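PDB 3T61: gluconokinase from Sinorhizobium meliloti, which probably catalyses the ATP-dependent phosphorylation of D-gluconate to 6-phospho-D-gluconate, with release of ADP. Local coordinates for residues A[77-82]-A[102-107]; A[113-118]-A[175-180]; A[126-129]-A[135-138]. All blocks are in the same frame, centred on the assembly; numbering follows the deposited sequence.

Contact 1 (A[77-82]-A[102-107]); sequences AAIGER and DKLRES
Gly80 of helix 69-83 sits against Leu104 and Ser107 of 102-107. Helices 69-83 and 98-106 pack side by side here, on one face of the parallel sheet. With no side chain at Gly80, the two backbones come close, and the CA atoms of Gly80 and Leu104 are 5.2 Å apart. Leu104 does most of the reaching. Its CG lies anti to the carbonyl carbon (chi1 -68°), and the CD2 branch extends to the Gly80 peptide, 3.7 Å from Gly80 N. The same methyl meets the branch methyl of Ile79, with Ile79 CG2 and Leu104 CD2 3.8 Å apart; the two side chains cross at a slant. Ile79 turns its CG1 arm the other way and also packs on Leu52. Ser107 approaches the far end of the glycine with its CB 3.4 Å from Gly80 O, while Ser107 OG lies 3.6 Å from Gly80 CA. Lys103 NZ bridges to Glu106 OE1 within the segment, while Arg105 pairs with Asp102, through a weak, bent hydrogen bond, and with Glu154 beyond it. No hydrogen bond joins the segments; van der Waals fit holds them, one leucine methyl wedged against the glycine backbone and the Ile79 methyl, and a serine CB on the glycine carbonyl.

Contact 2 (A[113-118]-A[175-180]); sequences AFVFLH and AGLARL
The backbone of Ala113 makes hydrogen bonds with both Ser20 and Val22, which fixes this end of strand 113-118 beside strand 21-24 while its methyl group reaches Leu177 of the C-terminal helix. The setting is the parallel five-stranded sheet of a P-loop kinase fold, in strand order 2-3-1-4-5, with helix 166-187 laid along one face. Strand and helix segments run nearly antiparallel, at 154°, and their axes come within 9.8 Å. Side chains alternate along the strand: Ala113 and Val115 serve the helix, whereas the intervening Phe114 points away and packs on Arg101 and Arg105 of helix 98-106. The sheet is thus sandwiched between helices here.

Leu177 is the residue that fits between the two strand side chains. With chi1 at -71° its CG swings to the side of the backbone N, and the isobutyl end brings both methyls to the strand. CD2 rests 3.8 Å from Ala113 CB, and CD1 is the one nearest Val115 CG2, at 4.1 Å, the valine and leucine side chains crossing at about a right angle. Leu177 also touches Ile21 of the neighbouring strand. One turn on, Leu180 leans over Val158 of edge strand 157-161 and adds a last contact to the alanine: Leu180 CD1 lies 4.1 Å from Ala113 CB.

Contact 3 (A[126-129]-A[135-138]); sequences ERMH and FMPS
The short connection between helix 121-132 and helix 138-147 folds back on the first helix, laying the ring of Phe135 over that of His129. It is an offset stack, with centroids 3.8 Å apart and planes only 12° from parallel. The overlap is uneven: His129 CD2 sits over the centre of the phenyl ring, whereas Phe135 CZ falls toward the rim of the imidazole. The closest pair is His129 CD2 with Phe135 CE2, at 3.3 Å. The histidine swings CG anti to the backbone N (chi1 180°), which puts the imidazole where the Phe135 ring lies over one of its faces; Phe135 CE1 also lies 3.5 Å from His129 CB. By position in the sequence, this pair of helices and the loop between them probably correspond to the mobile LID that closes over the nucleotide in related P-loop kinases. Deeper in, two selenomethionines meet obliquely, with Met128 CG 4.0 Å from Met136 SE. The Met128 side chain bends at chi2 and chi3, and it comes within about 4 Å of a bound phosphate ion. Glu63 of the second subunit packs on both Met128 and Met136, and Pro137 takes the N-cap position of helix 138-147.

How the contacts relate
Contacts 1 and 2 lie on opposite faces of the parallel sheet, their centres 18 Å apart, and are joined through strand 113-118, where Phe114 also touches Leu104 of helix 98-106, the helix that directly precedes the strand. Contact 3 stands farther off, its centre 25 Å from that of contact 2 and 30 Å from that of contact 1, on the other side of the chain's centre from contact 1. Along the chain, contact 1 closes first; contact 2 then opens with strand 113-118 and closes only with helix 166-187, so that contact 3 forms between its two segments. Contacts 1 and 2 therefore build the layered core, while contact 3 shapes a peripheral helical element beside the second subunit.

Contact 1 (A[77-82]-A[102-107])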
ATOM      1  N   ALA A  77      -1.005 -10.952 -11.486  1.00 25.91           N
ATOM      2  CA  ALA A  77      -1.694 -12.234 -11.581  1.00 27.43           C
ATOM      3  C   ALA A  77      -3.036 -12.094 -10.889  1.00 25.99           C
ATOM      4  O   ALA A  77      -4.060 -12.519 -11.415  1.00 26.40           O
ATOM      5  CB  ALA A  77      -0.877 -13.343 -10.923  1.00 26.85           C
ATOM      6  N   ALA A  78      -3.047 -11.479  -9.713  1.00 25.78           N
ATOM      7  CA  ALA A  78      -4.312 -11.315  -9.007  1.00 25.28           C
ATOM      8  C   ALA A  78      -5.240 -10.397  -9.814  1.00 26.85           C
ATOM      9  O   ALA A  78      -6.462 -10.587  -9.813  1.00 26.97           O
ATOM     10  CB  ALA A  78      -4.076 -10.760  -7.598  1.00 23.49           C
ATOM     11  N   ILE A  79      -4.668  -9.406 -10.497  1.00 25.38           N
ATOM     12  CA  ILE A  79      -5.474  -8.498 -11.323  1.00 26.56           C
ATOM     13  C   ILE A  79      -6.070  -9.327 -12.471  1.00 25.61           C
ATOM     14  O   ILE A  79      -7.265  -9.257 -12.766  1.00 21.48           O
ATOM     15  CB  ILE A  79      -4.619  -7.356 -11.970  1.00 25.76           C
ATOM     16  CG1 ILE A  79      -4.033  -6.432 -10.897  1.00 28.78           C
ATOM     17  CG2 ILE A  79      -5.473  -6.559 -12.930  1.00 25.55           C
ATOM     18  CD1 ILE A  79      -5.062  -5.665 -10.099  1.00 27.44           C
ATOM     19  N   GLY A  80      -5.206 -10.101 -13.118  1.00 25.48           N
ATOM     20  CA  GLY A  80      -5.639 -10.951 -14.213  1.00 29.01           C
ATOM     21  C   GLY A  80      -6.790 -11.863 -13.834  1.00 30.31           C
ATOM     22  O   GLY A  80      -7.740 -12.016 -14.605  1.00 29.01           O
ATOM     23  N   GLU A  81      -6.723 -12.469 -12.647  1.00 30.29           N
ATOM     24  CA  GLU A  81      -7.791 -13.373 -12.211  1.00 31.69           C
ATOM     25  C   GLU A  81      -9.142 -12.663 -12.076  1.00 31.83           C
ATOM     26  O   GLU A  81     -10.175 -13.250 -12.377  1.00 31.97           O
ATOM     27  CB  GLU A  81      -7.427 -14.049 -10.879  1.00 29.74           C
ATOM     28  CG  GLU A  81      -6.214 -14.991 -10.925  1.00 29.90           C
ATOM     29  CD  GLU A  81      -6.440 -16.252 -11.759  1.00 31.28           C
ATOM     30  OE1 GLU A  81      -7.606 -16.596 -12.040  1.00 28.32           O
ATOM     31  OE2 GLU A  81      -5.441 -16.909 -12.129  1.00 30.99           O
ATOM     32  N   ARG A  82      -9.142 -11.410 -11.622  1.00 32.20           N
ATOM     33  CA  ARG A  82     -10.393 -10.658 -11.477  1.00 33.90           C
ATOM     34  C   ARG A  82     -10.969 -10.318 -12.857  1.00 34.99           C
ATOM     35  O   ARG A  82     -12.185 -10.315 -13.057  1.00 33.60           O
ATOM     36  CB  ARG A  82     -10.163  -9.356 -10.702  1.00 35.10           C
ATOM     37  CG  ARG A  82      -9.567  -9.524  -9.316  1.00 37.95           C
ATOM     38  CD  ARG A  82     -10.520 -10.227  -8.366  1.00 40.57           C
ATOM     39  NE  ARG A  82      -9.996 -10.251  -7.001  1.00 44.88           N
ATOM     40  CZ  ARG A  82      -8.879 -10.877  -6.624  1.00 46.30           C
ATOM     41  NH1 ARG A  82      -8.141 -11.551  -7.505  1.00 44.11           N
ATOM     42  NH2 ARG A  82      -8.489 -10.816  -5.357  1.00 46.18           N
ATOM     43  N   ASP A 102      -0.073  -7.090 -22.028  1.00 30.78           N
ATOM     44  CA  ASP A 102      -0.251  -8.274 -22.875  1.00 34.81           C
ATOM     45  C   ASP A 102      -0.702  -9.474 -22.036  1.00 34.41           C
ATOM     46  O   ASP A 102      -1.545 -10.254 -22.475  1.00 33.81           O
ATOM     47  CB  ASP A 102       1.039  -8.617 -23.637  1.00 33.59           C
ATOM     48  CG  ASP A 102       1.356  -7.603 -24.721  1.00 35.77           C
ATOM     49  OD1 ASP A 102       0.405  -6.961 -25.210  1.00 32.46           O
ATOM     50  OD2 ASP A 102       2.543  -7.451 -25.090  1.00 36.60           O
ATOM     51  N   LYS A 103      -0.150  -9.615 -20.831  1.00 34.76           N
ATOM     52  CA  LYS A 103      -0.535 -10.711 -19.946  1.00 35.15           C
ATOM     53  C   LYS A 103      -1.984 -10.562 -19.528  1.00 33.74           C
ATOM     54  O   LYS A 103      -2.767 -11.509 -19.619  1.00 33.31           O
ATOM     55  CB  LYS A 103       0.342 -10.751 -18.695  1.00 37.72           C
ATOM     56  CG  LYS A 103       1.305 -11.913 -18.673  1.00 43.79           C
ATOM     57  CD  LYS A 103       0.577 -13.252 -18.779  1.00 45.10           C
ATOM     58  CE  LYS A 103       1.575 -14.385 -18.923  1.00 46.84           C
ATOM     59  NZ  LYS A 103       0.935 -15.719 -19.071  1.00 48.58           N
ATOM     60  N   LEU A 104      -2.343  -9.368 -19.070  1.00 31.49           N
ATOM     61  CA  LEU A 104      -3.709  -9.100 -18.646  1.00 30.84           C
ATOM     62  C   LEU A 104      -4.720  -9.420 -19.763  1.00 32.34           C
ATOM     63  O   LEU A 104      -5.826  -9.909 -19.496  1.00 30.18           O
ATOM     64  CB  LEU A 104      -3.838  -7.636 -18.205  1.00 30.30           C
ATOM     65  CG  LEU A 104      -3.104  -7.234 -16.917  1.00 29.73           C
ATOM     66  CD1 LEU A 104      -3.456  -5.808 -16.559  1.00 27.39           C
ATOM     67  CD2 LEU A 104      -3.510  -8.172 -15.767  1.00 29.01           C
ATOM     68  N   ARG A 105      -4.339  -9.145 -21.010  1.00 33.67           N
ATOM     69  CA  ARG A 105      -5.201  -9.428 -22.160  1.00 37.21           C
ATOM     70  C   ARG A 105      -5.441 -10.928 -22.310  1.00 38.29           C
ATOM     71  O   ARG A 105      -6.525 -11.346 -22.707  1.00 37.37           O
ATOM     72  CB  ARG A 105      -4.582  -8.885 -23.454  1.00 36.73           C
ATOM     73  CG  ARG A 105      -4.843  -7.411 -23.713  1.00 38.09           C
ATOM     74  CD  ARG A 105      -3.913  -6.871 -24.792  1.00 39.17           C
ATOM     75  NE  ARG A 105      -3.931  -5.415 -24.795  1.00 44.30           N
ATOM     76  CZ  ARG A 105      -2.850  -4.649 -24.861  1.00 42.18           C
ATOM     77  NH1 ARG A 105      -1.643  -5.192 -24.934  1.00 40.53           N
ATOM     78  NH2 ARG A 105      -2.983  -3.335 -24.845  1.00 46.58           N
ATOM     79  N   GLU A 106      -4.433 -11.737 -21.991  1.00 41.46           N
ATOM     80  CA  GLU A 106      -4.575 -13.191 -22.089  1.00 45.32           C
ATOM     81  C   GLU A 106      -5.624 -13.727 -21.120  1.00 46.15           C
ATOM     82  O   GLU A 106      -6.106 -14.837 -21.285  1.00 45.06           O
ATOM     83  CB  GLU A 106      -3.244 -13.895 -21.808  1.00 46.92           C
ATOM     84  CG  GLU A 106      -2.102 -13.429 -22.675  1.00 51.48           C
ATOM     85  CD  GLU A 106      -0.874 -14.312 -22.558  1.00 53.19           C
ATOM     86  OE1 GLU A 106      -0.604 -14.827 -21.455  1.00 53.74           O
ATOM     87  OE2 GLU A 106      -0.167 -14.480 -23.575  1.00 56.49           O
ATOM     88  N   SER A 107      -5.969 -12.940 -20.107  1.00 47.74           N
ATOM     89  CA  SER A 107      -6.961 -13.371 -19.128  1.00 51.88           C
ATOM     90  C   SER A 107      -8.371 -13.162 -19.665  1.00 53.28           C
ATOM     91  O   SER A 107      -9.352 -13.567 -19.048  1.00 54.68           O
ATOM     92  CB  SER A 107      -6.783 -12.602 -17.815  1.00 52.65           C
ATOM     93  OG  SER A 107      -5.509 -12.862 -17.247  1.00 56.49           O
TER

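Contact 2 (A[113-118]-A[175-180])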
ATOM      1  N   ALA A 113     -10.433  -3.947 -22.542  1.00 36.73           N
ATOM      2  CA  ALA A 113     -10.238  -2.545 -22.919  1.00 36.47           C
ATOM      3  C   ALA A 113      -9.437  -1.777 -21.865  1.00 34.87           C
ATOM      4  O   ALA A 113      -9.609  -1.979 -20.658  1.00 33.61           O
ATOM      5  CB  ALA A 113     -11.586  -1.862 -23.132  1.00 36.49           C
ATOM      6  N   PHE A 114      -8.569  -0.890 -22.336  1.00 33.89           N
ATOM      7  CA  PHE A 114      -7.737  -0.067 -21.468  1.00 32.96           C
ATOM      8  C   PHE A 114      -8.049   1.418 -21.671  1.00 32.72           C
ATOM      9  O   PHE A 114      -8.174   1.875 -22.806  1.00 32.00           O
ATOM     10  CB  PHE A 114      -6.260  -0.283 -21.795  1.00 33.19           C
ATOM     11  CG  PHE A 114      -5.665  -1.534 -21.208  1.00 33.65           C
ATOM     12  CD1 PHE A 114      -5.110  -1.523 -19.931  1.00 31.87           C
ATOM     13  CD2 PHE A 114      -5.613  -2.709 -21.953  1.00 31.97           C
ATOM     14  CE1 PHE A 114      -4.495  -2.664 -19.403  1.00 33.72           C
ATOM     15  CE2 PHE A 114      -5.003  -3.858 -21.436  1.00 33.44           C
ATOM     16  CZ  PHE A 114      -4.442  -3.834 -20.156  1.00 32.02           C
ATOM     17  N   VAL A 115      -8.175   2.152 -20.568  1.00 30.55           N
ATOM     18  CA  VAL A 115      -8.394   3.600 -20.584  1.00 30.47           C
ATOM     19  C   VAL A 115      -7.076   4.166 -19.996  1.00 29.89           C
ATOM     20  O   VAL A 115      -6.770   3.968 -18.817  1.00 29.38           O
ATOM     21  CB  VAL A 115      -9.625   3.995 -19.716  1.00 30.13           C
ATOM     22  CG1 VAL A 115      -9.695   5.503 -19.532  1.00 28.73           C
ATOM     23  CG2 VAL A 115     -10.914   3.510 -20.389  1.00 28.37           C
ATOM     24  N   PHE A 116      -6.284   4.815 -20.851  1.00 28.97           N
ATOM     25  CA  PHE A 116      -4.989   5.387 -20.473  1.00 27.64           C
ATOM     26  C   PHE A 116      -5.075   6.866 -20.076  1.00 28.76           C
ATOM     27  O   PHE A 116      -5.238   7.740 -20.926  1.00 27.48           O
ATOM     28  CB  PHE A 116      -4.000   5.203 -21.637  1.00 27.14           C
ATOM     29  CG  PHE A 116      -2.658   5.881 -21.438  1.00 25.37           C
ATOM     30  CD1 PHE A 116      -2.004   5.823 -20.205  1.00 25.33           C
ATOM     31  CD2 PHE A 116      -2.038   6.554 -22.499  1.00 24.15           C
ATOM     32  CE1 PHE A 116      -0.750   6.416 -20.028  1.00 26.27           C
ATOM     33  CE2 PHE A 116      -0.779   7.155 -22.337  1.00 24.29           C
ATOM     34  CZ  PHE A 116      -0.131   7.089 -21.097  1.00 24.88           C
ATOM     35  N   LEU A 117      -4.980   7.132 -18.775  1.00 28.00           N
ATOM     36  CA  LEU A 117      -5.019   8.498 -18.259  1.00 26.40           C
ATOM     37  C   LEU A 117      -3.585   9.000 -18.307  1.00 25.62           C
ATOM     38  O   LEU A 117      -2.699   8.368 -17.750  1.00 24.37           O
ATOM     39  CB  LEU A 117      -5.520   8.511 -16.818  1.00 23.64           C
ATOM     40  CG  LEU A 117      -6.910   7.928 -16.579  1.00 26.57           C
ATOM     41  CD1 LEU A 117      -7.201   7.950 -15.088  1.00 22.68           C
ATOM     42  CD2 LEU A 117      -7.975   8.710 -17.384  1.00 24.65           C
ATOM     43  N   HIS A 118      -3.360  10.142 -18.950  1.00 25.07           N
ATOM     44  CA  HIS A 118      -2.008  10.659 -19.082  1.00 27.91           C
ATOM     45  C   HIS A 118      -1.874  12.193 -19.039  1.00 29.55           C
ATOM     46  O   HIS A 118      -2.802  12.949 -19.367  1.00 26.44           O
ATOM     47  CB  HIS A 118      -1.413  10.144 -20.391  1.00 26.76           C
ATOM     48  CG  HIS A 118      -2.090  10.699 -21.604  1.00 27.07           C
ATOM     49  ND1 HIS A 118      -1.586  11.769 -22.311  1.00 27.54           N
ATOM     50  CD2 HIS A 118      -3.276  10.391 -22.184  1.00 26.89           C
ATOM     51  CE1 HIS A 118      -2.430  12.097 -23.273  1.00 29.73           C
ATOM     52  NE2 HIS A 118      -3.466  11.278 -23.218  1.00 29.37           N
ATOM     53  N   ALA A 175     -16.912   7.629 -24.248  1.00 33.41           N
ATOM     54  CA  ALA A 175     -17.143   7.769 -25.681  1.00 34.02           C
ATOM     55  C   ALA A 175     -16.132   6.892 -26.410  1.00 33.12           C
ATOM     56  O   ALA A 175     -16.466   6.239 -27.397  1.00 34.31           O
ATOM     57  CB  ALA A 175     -16.994   9.236 -26.117  1.00 31.96           C
ATOM     58  N   GLY A 176     -14.895   6.882 -25.929  1.00 32.11           N
ATOM     59  CA  GLY A 176     -13.880   6.050 -26.551  1.00 33.60           C
ATOM     60  C   GLY A 176     -14.251   4.575 -26.420  1.00 35.87           C
ATOM     61  O   GLY A 176     -14.053   3.778 -27.349  1.00 36.61           O
ATOM     62  N   LEU A 177     -14.799   4.203 -25.265  1.00 34.49           N
ATOM     63  CA  LEU A 177     -15.207   2.820 -25.030  1.00 36.82           C
ATOM     64  C   LEU A 177     -16.407   2.472 -25.907  1.00 37.36           C
ATOM     65  O   LEU A 177     -16.525   1.347 -26.386  1.00 35.30           O
ATOM     66  CB  LEU A 177     -15.555   2.606 -23.547  1.00 34.37           C
ATOM     67  CG  LEU A 177     -14.363   2.610 -22.581  1.00 34.29           C
ATOM     68  CD1 LEU A 177     -14.842   2.719 -21.141  1.00 32.57           C
ATOM     69  CD2 LEU A 177     -13.553   1.339 -22.781  1.00 32.63           C
ATOM     70  N   ALA A 178     -17.290   3.445 -26.112  1.00 38.36           N
ATOM     71  CA  ALA A 178     -18.473   3.236 -26.939  1.00 40.90           C
ATOM     72  C   ALA A 178     -18.056   2.949 -28.376  1.00 41.30           C
ATOM     73  O   ALA A 178     -18.701   2.166 -29.065  1.00 42.26           O
ATOM     74  CB  ALA A 178     -19.387   4.458 -26.880  1.00 39.80           C
ATOM     75  N   ARG A 179     -16.974   3.575 -28.828  1.00 43.18           N
ATOM     76  CA  ARG A 179     -16.497   3.339 -30.183  1.00 44.74           C
ATOM     77  C   ARG A 179     -15.938   1.923 -30.278  1.00 44.57           C
ATOM     78  O   ARG A 179     -16.155   1.229 -31.271  1.00 42.59           O
ATOM     79  CB  ARG A 179     -15.412   4.347 -30.569  1.00 47.52           C
ATOM     80  CG  ARG A 179     -15.900   5.790 -30.682  1.00 54.94           C
ATOM     81  CD  ARG A 179     -14.914   6.637 -31.486  1.00 57.05           C
ATOM     82  NE  ARG A 179     -13.596   6.710 -30.856  1.00 60.76           N
ATOM     83  CZ  ARG A 179     -13.303   7.471 -29.804  1.00 61.95           C
ATOM     84  NH1 ARG A 179     -14.238   8.236 -29.254  1.00 61.67           N
ATOM     85  NH2 ARG A 179     -12.072   7.470 -29.302  1.00 62.55           N
ATOM     86  N   LEU A 180     -15.210   1.502 -29.245  1.00 43.55           N
ATOM     87  CA  LEU A 180     -14.643   0.159 -29.223  1.00 43.58           C
ATOM     88  C   LEU A 180     -15.784  -0.849 -29.244  1.00 44.04           C
ATOM     89  O   LEU A 180     -15.685  -1.905 -29.873  1.00 43.00           O
ATOM     90  CB  LEU A 180     -13.793  -0.054 -27.968  1.00 42.80           C
ATOM     91  CG  LEU A 180     -12.560   0.832 -27.800  1.00 42.06           C
ATOM     92  CD1 LEU A 180     -11.781   0.376 -26.575  1.00 40.28           C
ATOM     93  CD2 LEU A 180     -11.687   0.749 -29.040  1.00 40.13           C
TER

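Contact 3 (A[126-129]-A[135-138])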
ATOM      1  N   GLU A 126       0.804  18.892 -10.221  1.00 43.20           N
ATOM      2  CA  GLU A 126      -0.104  19.962  -9.852  1.00 43.96           C
ATOM      3  C   GLU A 126      -1.480  19.437  -9.472  1.00 43.27           C
ATOM      4  O   GLU A 126      -2.062  19.871  -8.481  1.00 41.58           O
ATOM      5  CB  GLU A 126      -0.221  20.955 -11.013  1.00 46.37           C
ATOM      6  CG  GLU A 126      -0.929  22.269 -10.687  1.00 51.75           C
ATOM      7  CD  GLU A 126      -2.422  22.115 -10.425  1.00 54.89           C
ATOM      8  OE1 GLU A 126      -3.083  21.336 -11.152  1.00 55.59           O
ATOM      9  OE2 GLU A 126      -2.936  22.787  -9.499  1.00 56.75           O
ATOM     10  N   ARG A 127      -2.004  18.499 -10.253  1.00 44.25           N
ATOM     11  CA  ARG A 127      -3.331  17.956  -9.972  1.00 45.88           C
ATOM     12  C   ARG A 127      -3.410  17.287  -8.597  1.00 45.08           C
ATOM     13  O   ARG A 127      -4.415  17.409  -7.892  1.00 44.06           O
ATOM     14  CB  ARG A 127      -3.743  16.960 -11.062  1.00 47.57           C
ATOM     15  CG  ARG A 127      -3.887  17.578 -12.449  1.00 51.58           C
ATOM     16  CD  ARG A 127      -4.432  16.568 -13.473  1.00 54.43           C
ATOM     17  NE  ARG A 127      -5.882  16.380 -13.394  1.00 56.60           N
ATOM     18  CZ  ARG A 127      -6.487  15.238 -13.061  1.00 57.99           C
ATOM     19  NH1 ARG A 127      -5.775  14.155 -12.761  1.00 56.53           N
ATOM     20  NH2 ARG A 127      -7.814  15.176 -13.044  1.00 57.94           N
HETATM   21  N   MSE A 128      -2.349  16.583  -8.219  1.00 43.59           N
HETATM   22  CA  MSE A 128      -2.317  15.908  -6.929  1.00 44.94           C
HETATM   23  C   MSE A 128      -2.312  16.899  -5.772  1.00 46.79           C
HETATM   24  O   MSE A 128      -3.018  16.717  -4.775  1.00 44.53           O
HETATM   25  CB  MSE A 128      -1.100  14.990  -6.860  1.00 44.12           C
HETATM   26  CG  MSE A 128      -1.381  13.619  -7.448  1.00 43.57           C
HETATM   27 SE   MSE A 128      -2.497  12.574  -6.206  1.00 59.37          SE
HETATM   28  CE  MSE A 128      -4.212  12.461  -7.171  1.00 37.28           C
ATOM     29  N   HIS A 129      -1.524  17.956  -5.918  1.00 49.22           N
ATOM     30  CA  HIS A 129      -1.445  18.981  -4.889  1.00 52.78           C
ATOM     31  C   HIS A 129      -2.767  19.724  -4.811  1.00 54.00           C
ATOM     32  O   HIS A 129      -3.264  20.029  -3.728  1.00 53.53           O
ATOM     33  CB  HIS A 129      -0.322  19.961  -5.209  1.00 53.27           C
ATOM     34  CG  HIS A 129      -0.177  21.054  -4.199  1.00 56.29           C
ATOM     35  ND1 HIS A 129      -0.713  22.309  -4.378  1.00 57.30           N
ATOM     36  CD2 HIS A 129       0.425  21.066  -2.987  1.00 56.14           C
ATOM     37  CE1 HIS A 129      -0.444  23.053  -3.317  1.00 57.17           C
ATOM     38  NE2 HIS A 129       0.244  22.323  -2.461  1.00 56.06           N
ATOM     39  N   PHE A 135       2.183  17.413  -2.292  1.00 39.47           N
ATOM     40  CA  PHE A 135       2.907  17.174  -3.525  1.00 40.45           C
ATOM     41  C   PHE A 135       3.436  15.749  -3.471  1.00 39.03           C
ATOM     42  O   PHE A 135       3.961  15.325  -2.447  1.00 39.63           O
ATOM     43  CB  PHE A 135       4.098  18.126  -3.651  1.00 40.85           C
ATOM     44  CG  PHE A 135       3.725  19.522  -4.042  1.00 44.45           C
ATOM     45  CD1 PHE A 135       3.246  19.794  -5.320  1.00 45.40           C
ATOM     46  CD2 PHE A 135       3.867  20.572  -3.136  1.00 46.19           C
ATOM     47  CE1 PHE A 135       2.922  21.100  -5.698  1.00 46.73           C
ATOM     48  CE2 PHE A 135       3.548  21.882  -3.497  1.00 46.14           C
ATOM     49  CZ  PHE A 135       3.070  22.146  -4.784  1.00 48.22           C
HETATM   50  N   MSE A 136       3.271  15.000  -4.553  1.00 37.18           N
HETATM   51  CA  MSE A 136       3.801  13.649  -4.604  1.00 35.85           C
HETATM   52  C   MSE A 136       5.315  13.824  -4.676  1.00 36.69           C
HETATM   53  O   MSE A 136       5.804  14.756  -5.318  1.00 35.76           O
HETATM   54  CB  MSE A 136       3.349  12.922  -5.881  1.00 35.14           C
HETATM   55  CG  MSE A 136       2.106  12.047  -5.773  1.00 33.58           C
HETATM   56 SE   MSE A 136       1.804  11.131  -7.439  1.00 43.20          SE
HETATM   57  CE  MSE A 136       3.398   9.994  -7.466  1.00 28.71           C
ATOM     58  N   PRO A 137       6.080  12.948  -4.011  1.00 37.85           N
ATOM     59  CA  PRO A 137       7.539  13.100  -4.089  1.00 38.10           C
ATOM     60  C   PRO A 137       7.988  13.030  -5.559  1.00 38.27           C
ATOM     61  O   PRO A 137       7.613  12.106  -6.287  1.00 36.35           O
ATOM     62  CB  PRO A 137       8.051  11.918  -3.262  1.00 37.76           C
ATOM     63  CG  PRO A 137       6.956  11.737  -2.231  1.00 39.18           C
ATOM     64  CD  PRO A 137       5.704  11.873  -3.073  1.00 38.00           C
ATOM     65  N   SER A 138       8.784  14.011  -5.985  1.00 39.26           N
ATOM     66  CA  SER A 138       9.271  14.086  -7.364  1.00 40.41           C
ATOM     67  C   SER A 138       9.915  12.801  -7.837  1.00 39.32           C
ATOM     68  O   SER A 138       9.733  12.396  -8.979  1.00 39.92           O
ATOM     69  CB  SER A 138      10.277  15.231  -7.521  1.00 41.58           C
ATOM     70  OG  SER A 138       9.655  16.488  -7.337  1.00 46.78           O
TER